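Local coordinates for conserved protein (Geobacillus kaustophilus, PDB 2PCS), which is of unknown function but belongs to the CoxG family of Bet v 1-like proteins and probably binds a small ligand in the cavity typical of that fold, at residues A[17-22]-A[95-100]; A[36-41]-A[46-51]. All blocks are in the same frame, centred on the assembly; numbering follows the deposited sequence.

Contact 1: residues A[17-22]-A[95-100]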
# COMPACT_ATOMS: atom_id res chain seq x y z
N GLU A 17 -8.86 -15.47 -1.74
CA GLU A 17 -9.11 -14.65 -2.94
C GLU A 17 -8.32 -13.35 -2.86
O GLU A 17 -7.76 -12.90 -3.87
CB GLU A 17 -10.61 -14.42 -3.16
CG GLU A 17 -11.29 -15.68 -3.75
CD GLU A 17 -12.78 -15.87 -3.38
OE1 GLU A 17 -13.27 -15.21 -2.42
OE2 GLU A 17 -13.45 -16.71 -4.04
N VAL A 18 -8.26 -12.78 -1.65
CA VAL A 18 -7.59 -11.52 -1.36
C VAL A 18 -6.08 -11.69 -1.39
O VAL A 18 -5.39 -10.95 -2.08
CB VAL A 18 -8.06 -10.95 0.01
CG1 VAL A 18 -7.34 -9.66 0.37
CG2 VAL A 18 -9.60 -10.76 -0.04
N TRP A 19 -5.59 -12.70 -0.69
CA TRP A 19 -4.15 -12.98 -0.68
C TRP A 19 -3.53 -13.14 -2.10
O TRP A 19 -2.44 -12.58 -2.38
CB TRP A 19 -3.85 -14.20 0.18
CG TRP A 19 -2.42 -14.53 0.23
CD1 TRP A 19 -1.73 -15.38 -0.63
CD2 TRP A 19 -1.46 -14.03 1.17
NE1 TRP A 19 -0.40 -15.43 -0.26
CE2 TRP A 19 -0.21 -14.62 0.84
CE3 TRP A 19 -1.54 -13.14 2.25
CZ2 TRP A 19 0.96 -14.34 1.56
CZ3 TRP A 19 -0.39 -12.91 2.99
CH2 TRP A 19 0.85 -13.49 2.64
N SER A 20 -4.21 -13.84 -2.99
CA SER A 20 -3.69 -13.99 -4.36
C SER A 20 -3.64 -12.67 -5.18
O SER A 20 -2.81 -12.56 -6.07
CB SER A 20 -4.47 -15.04 -5.16
OG SER A 20 -5.62 -14.44 -5.72
N LYS A 21 -4.52 -11.69 -4.88
CA LYS A 21 -4.40 -10.36 -5.52
C LYS A 21 -3.26 -9.57 -4.92
O LYS A 21 -2.46 -8.95 -5.65
CB LYS A 21 -5.69 -9.53 -5.45
CG LYS A 21 -6.81 -10.04 -6.36
CD LYS A 21 -6.38 -10.25 -7.81
CE LYS A 21 -7.33 -11.23 -8.56
NZ LYS A 21 -6.98 -11.41 -10.04
N LEU A 22 -3.16 -9.62 -3.60
CA LEU A 22 -2.16 -8.86 -2.90
C LEU A 22 -0.72 -9.34 -3.22
O LEU A 22 0.25 -8.60 -3.03
CB LEU A 22 -2.45 -8.92 -1.41
CG LEU A 22 -3.67 -8.17 -0.88
CD1 LEU A 22 -3.87 -8.52 0.56
CD2 LEU A 22 -3.54 -6.63 -1.05
N ILE A 95 0.40 -6.33 7.50
CA ILE A 95 -0.92 -6.66 7.03
C ILE A 95 -1.36 -8.06 7.55
O ILE A 95 -0.63 -9.06 7.43
CB ILE A 95 -0.96 -6.66 5.51
CG1 ILE A 95 -0.76 -5.24 4.93
CG2 ILE A 95 -2.23 -7.23 4.98
CD1 ILE A 95 0.65 -4.88 4.80
N ASP A 96 -2.60 -8.13 8.06
CA ASP A 96 -3.19 -9.38 8.52
C ASP A 96 -4.54 -9.57 7.85
O ASP A 96 -5.33 -8.60 7.73
CB ASP A 96 -3.31 -9.37 10.03
CG ASP A 96 -1.94 -9.48 10.73
OD1 ASP A 96 -1.28 -10.52 10.58
OD2 ASP A 96 -1.51 -8.52 11.43
N LEU A 97 -4.77 -10.77 7.33
CA LEU A 97 -6.08 -11.10 6.79
C LEU A 97 -6.83 -11.99 7.82
O LEU A 97 -6.25 -12.96 8.40
CB LEU A 97 -5.96 -11.75 5.41
CG LEU A 97 -5.29 -10.99 4.26
CD1 LEU A 97 -5.34 -11.80 2.97
CD2 LEU A 97 -6.02 -9.70 4.04
N THR A 98 -8.08 -11.62 8.07
CA THR A 98 -8.96 -12.32 9.00
C THR A 98 -10.28 -12.66 8.37
O THR A 98 -10.98 -11.77 7.92
CB THR A 98 -9.22 -11.48 10.21
OG1 THR A 98 -8.00 -11.39 10.93
CG2 THR A 98 -10.19 -12.12 11.12
N PRO A 99 -10.64 -13.95 8.34
CA PRO A 99 -11.93 -14.31 7.76
C PRO A 99 -12.98 -13.86 8.78
O PRO A 99 -12.81 -14.12 9.99
CB PRO A 99 -11.87 -15.82 7.70
CG PRO A 99 -10.92 -16.19 8.82
CD PRO A 99 -9.93 -15.11 8.89
N ILE A 100 -13.98 -13.09 8.33
CA ILE A 100 -15.07 -12.73 9.25
C ILE A 100 -16.25 -13.69 9.05
O ILE A 100 -17.09 -13.87 9.94
CB ILE A 100 -15.44 -11.23 9.25
CG1 ILE A 100 -15.71 -10.75 7.84
CG2 ILE A 100 -14.32 -10.41 9.93
CD1 ILE A 100 -14.98 -9.40 7.53
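Leu-97 meets Val-18, Trp-19 and Leu-22 where helix 15-22 packs on strand 87-99, a helix-on-sheet contact of the Bet v 1-like, helix-grip type of fold that the CoxG family shares. No hydrogen bond crosses here; one leucine fork supplies the strand's side of the apolar contact. Both methyls of Leu-97, CD1 and CD2, pack against Val-18 CG1, each at 3.9 Å. Leu-97 CD1 also rises to the helix backbone, 3.8 Å from the amide N of Trp-19, and sits at the edge of the indole, near the ring plane. Leu-97 CD2 reaches more loosely to Leu-22 CD1. The fork stands up to the helix because CG of Leu-97 lies anti to its own carbonyl carbon (chi1 -59°), with CB already directed at the helix. The two segments run roughly antiparallel, at 156°, and their axes come no closer than 10.1 Å, a separation spanned largely by the Leu-97 side chain.

In the next shell, Tyr-76 meets the Trp-19 ring with the two planes steeply inclined, and Pro-72 and Pro-73 touch the same indole. Leu-107 of strand 104-116 touches both Leu-97 and Leu-22, while Ile-146 and Phe-138 of the long helix 124-148 reach Val-18 and Leu-22 respectively. An unidentified bound ligand lies about 4 Å from the Leu-22 side chain, consistent with this packing bordering the ligand-binding cavity expected of the fold. Within the helical turn itself, Ser-20 OG donates to Glu-17 O over 3.2 Å, from above the carbonyl plane.

Contact 2: residues A[36-41]-A[46-51]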
# COMPACT_ATOMS: atom_id res chain seq x y z
N LYS A 36 3.92 3.08 -12.68
CA LYS A 36 4.12 2.88 -14.11
C LYS A 36 4.67 1.48 -14.30
O LYS A 36 4.21 0.75 -15.18
CB LYS A 36 5.09 3.91 -14.68
CG LYS A 36 4.46 5.15 -15.33
CD LYS A 36 5.46 5.73 -16.39
CE LYS A 36 4.80 6.53 -17.56
NZ LYS A 36 5.85 6.86 -18.60
N SER A 37 5.64 1.11 -13.46
CA SER A 37 6.14 -0.26 -13.42
C SER A 37 6.58 -0.70 -12.03
O SER A 37 7.07 0.12 -11.24
CB SER A 37 7.28 -0.44 -14.41
OG SER A 37 8.10 0.71 -14.42
N LEU A 38 6.37 -1.99 -11.74
CA LEU A 38 6.97 -2.70 -10.61
C LEU A 38 7.93 -3.73 -11.17
O LEU A 38 7.49 -4.73 -11.72
CB LEU A 38 5.92 -3.45 -9.78
CG LEU A 38 5.53 -3.04 -8.36
CD1 LEU A 38 4.62 -4.10 -7.74
CD2 LEU A 38 6.73 -2.80 -7.45
N GLU A 39 9.22 -3.50 -11.02
CA GLU A 39 10.24 -4.45 -11.46
C GLU A 39 10.78 -5.25 -10.27
O GLU A 39 11.27 -4.68 -9.28
CB GLU A 39 11.38 -3.70 -12.17
CG GLU A 39 12.40 -4.56 -12.91
CD GLU A 39 13.82 -3.92 -13.02
OE1 GLU A 39 13.98 -2.70 -12.73
OE2 GLU A 39 14.77 -4.66 -13.41
N LEU A 40 10.69 -6.57 -10.39
CA LEU A 40 11.43 -7.47 -9.51
C LEU A 40 12.95 -7.23 -9.60
O LEU A 40 13.54 -7.27 -10.67
CB LEU A 40 11.10 -8.93 -9.84
CG LEU A 40 11.40 -10.05 -8.85
CD1 LEU A 40 10.52 -10.03 -7.60
CD2 LEU A 40 11.29 -11.42 -9.56
N ILE A 41 13.58 -6.97 -8.47
CA ILE A 41 15.00 -6.67 -8.49
C ILE A 41 15.66 -7.57 -7.48
O ILE A 41 16.87 -7.50 -7.25
CB ILE A 41 15.29 -5.14 -8.22
CG1 ILE A 41 14.59 -4.68 -6.94
CG2 ILE A 41 14.78 -4.31 -9.37
CD1 ILE A 41 15.26 -3.49 -6.25
N TYR A 46 10.83 -5.25 -5.06
CA TYR A 46 10.52 -4.59 -6.32
C TYR A 46 10.99 -3.15 -6.31
O TYR A 46 11.27 -2.57 -5.26
CB TYR A 46 9.02 -4.64 -6.62
CG TYR A 46 8.48 -6.02 -6.49
CD1 TYR A 46 8.36 -6.62 -5.23
CD2 TYR A 46 8.12 -6.75 -7.61
CE1 TYR A 46 7.93 -7.90 -5.08
CE2 TYR A 46 7.65 -8.07 -7.48
CZ TYR A 46 7.56 -8.63 -6.19
OH TYR A 46 7.10 -9.93 -6.00
N LYS A 47 11.08 -2.62 -7.53
CA LYS A 47 11.40 -1.24 -7.78
C LYS A 47 10.16 -0.70 -8.49
O LYS A 47 9.70 -1.23 -9.51
CB LYS A 47 12.65 -1.09 -8.65
CG LYS A 47 13.10 0.38 -8.90
CD LYS A 47 14.61 0.46 -9.01
CE LYS A 47 15.10 1.55 -10.00
NZ LYS A 47 15.91 2.63 -9.34
N ALA A 48 9.60 0.33 -7.89
CA ALA A 48 8.44 0.96 -8.44
C ALA A 48 8.83 2.35 -8.96
O ALA A 48 9.57 3.11 -8.30
CB ALA A 48 7.36 1.02 -7.40
N ASP A 49 8.38 2.65 -10.18
CA ASP A 49 8.51 3.98 -10.79
C ASP A 49 7.16 4.70 -10.58
O ASP A 49 6.17 4.35 -11.22
CB ASP A 49 8.86 3.84 -12.29
CG ASP A 49 8.64 5.16 -13.11
OD1 ASP A 49 8.90 6.29 -12.58
OD2 ASP A 49 8.23 5.07 -14.29
N LEU A 50 7.10 5.64 -9.65
CA LEU A 50 5.82 6.28 -9.30
C LEU A 50 5.72 7.71 -9.85
O LEU A 50 6.58 8.55 -9.59
CB LEU A 50 5.57 6.28 -7.78
CG LEU A 50 5.59 4.91 -7.10
CD1 LEU A 50 5.72 5.00 -5.59
CD2 LEU A 50 4.40 4.11 -7.46
N GLN A 51 4.68 7.97 -10.61
CA GLN A 51 4.40 9.34 -11.02
C GLN A 51 3.11 9.80 -10.38
O GLN A 51 2.03 9.48 -10.82
CB GLN A 51 4.44 9.49 -12.56
CG GLN A 51 5.85 9.20 -13.09
CD GLN A 51 5.97 9.18 -14.60
OE1 GLN A 51 5.18 9.80 -15.31
NE2 GLN A 51 7.00 8.47 -15.10
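Glu-39 and Lys-47 exchange two backbone hydrogen bonds, Lys-47 N to Glu-39 O at 2.7 Å and Glu-39 N to Lys-47 O at 2.8 Å. Farther along, Asp-49 N donates to Ser-37 O, and Lys-36 N reaches Asp-49 O at 3.0 Å. Beside that last bond the Lys-36 chain runs alongside Asp-49 in the same direction: its CB lies 3.4 Å from Asp-49 OD2, and its CD passes 3.4 Å from NE2 of Gln-51. At 5.2 Å from Lys-36 NZ to Asp-49 OD2 the charges are too far apart for a salt bridge, though a weaker long-range attraction is likely.

The side chains of Glu-39 and Lys-47 lie on one face of the hairpin; Leu-38, Leu-40, Tyr-46 and Ala-48 share the opposite one. Leu-40, with CG anti to its backbone N (chi1 -162°), lays CD1 over one face of the phenol, 3.5 Å from Tyr-46 CE2. Pro-25 and Leu-28 of helix 25-31 touch Tyr-46 and Leu-38 respectively, and an unidentified ligand lies near Leu-38. Strand 59-71 continues the sheet beyond 46-51; the whole is an antiparallel beta hairpin at one margin of the Bet v 1-like sheet.

The two contacts illustrate how one curved sheet can be held by different means according to place. Contact 1 is buried and joins elements distant in sequence, a helix and a strand, through apolar packing, without a hydrogen bond between the segments; contact 2 lies largely at the surface and joins neighbouring strands through backbone hydrogen bonds, with mixed polar and apolar side chains around them. Their centres stand 23 Å apart, and the nearest atoms are about 8 Å apart without touching, yet both reach the same antiparallel sheet. In sequence the hairpin falls between the two halves of contact 1. Each contact also brings one leucine close to bound ligand of unknown identity.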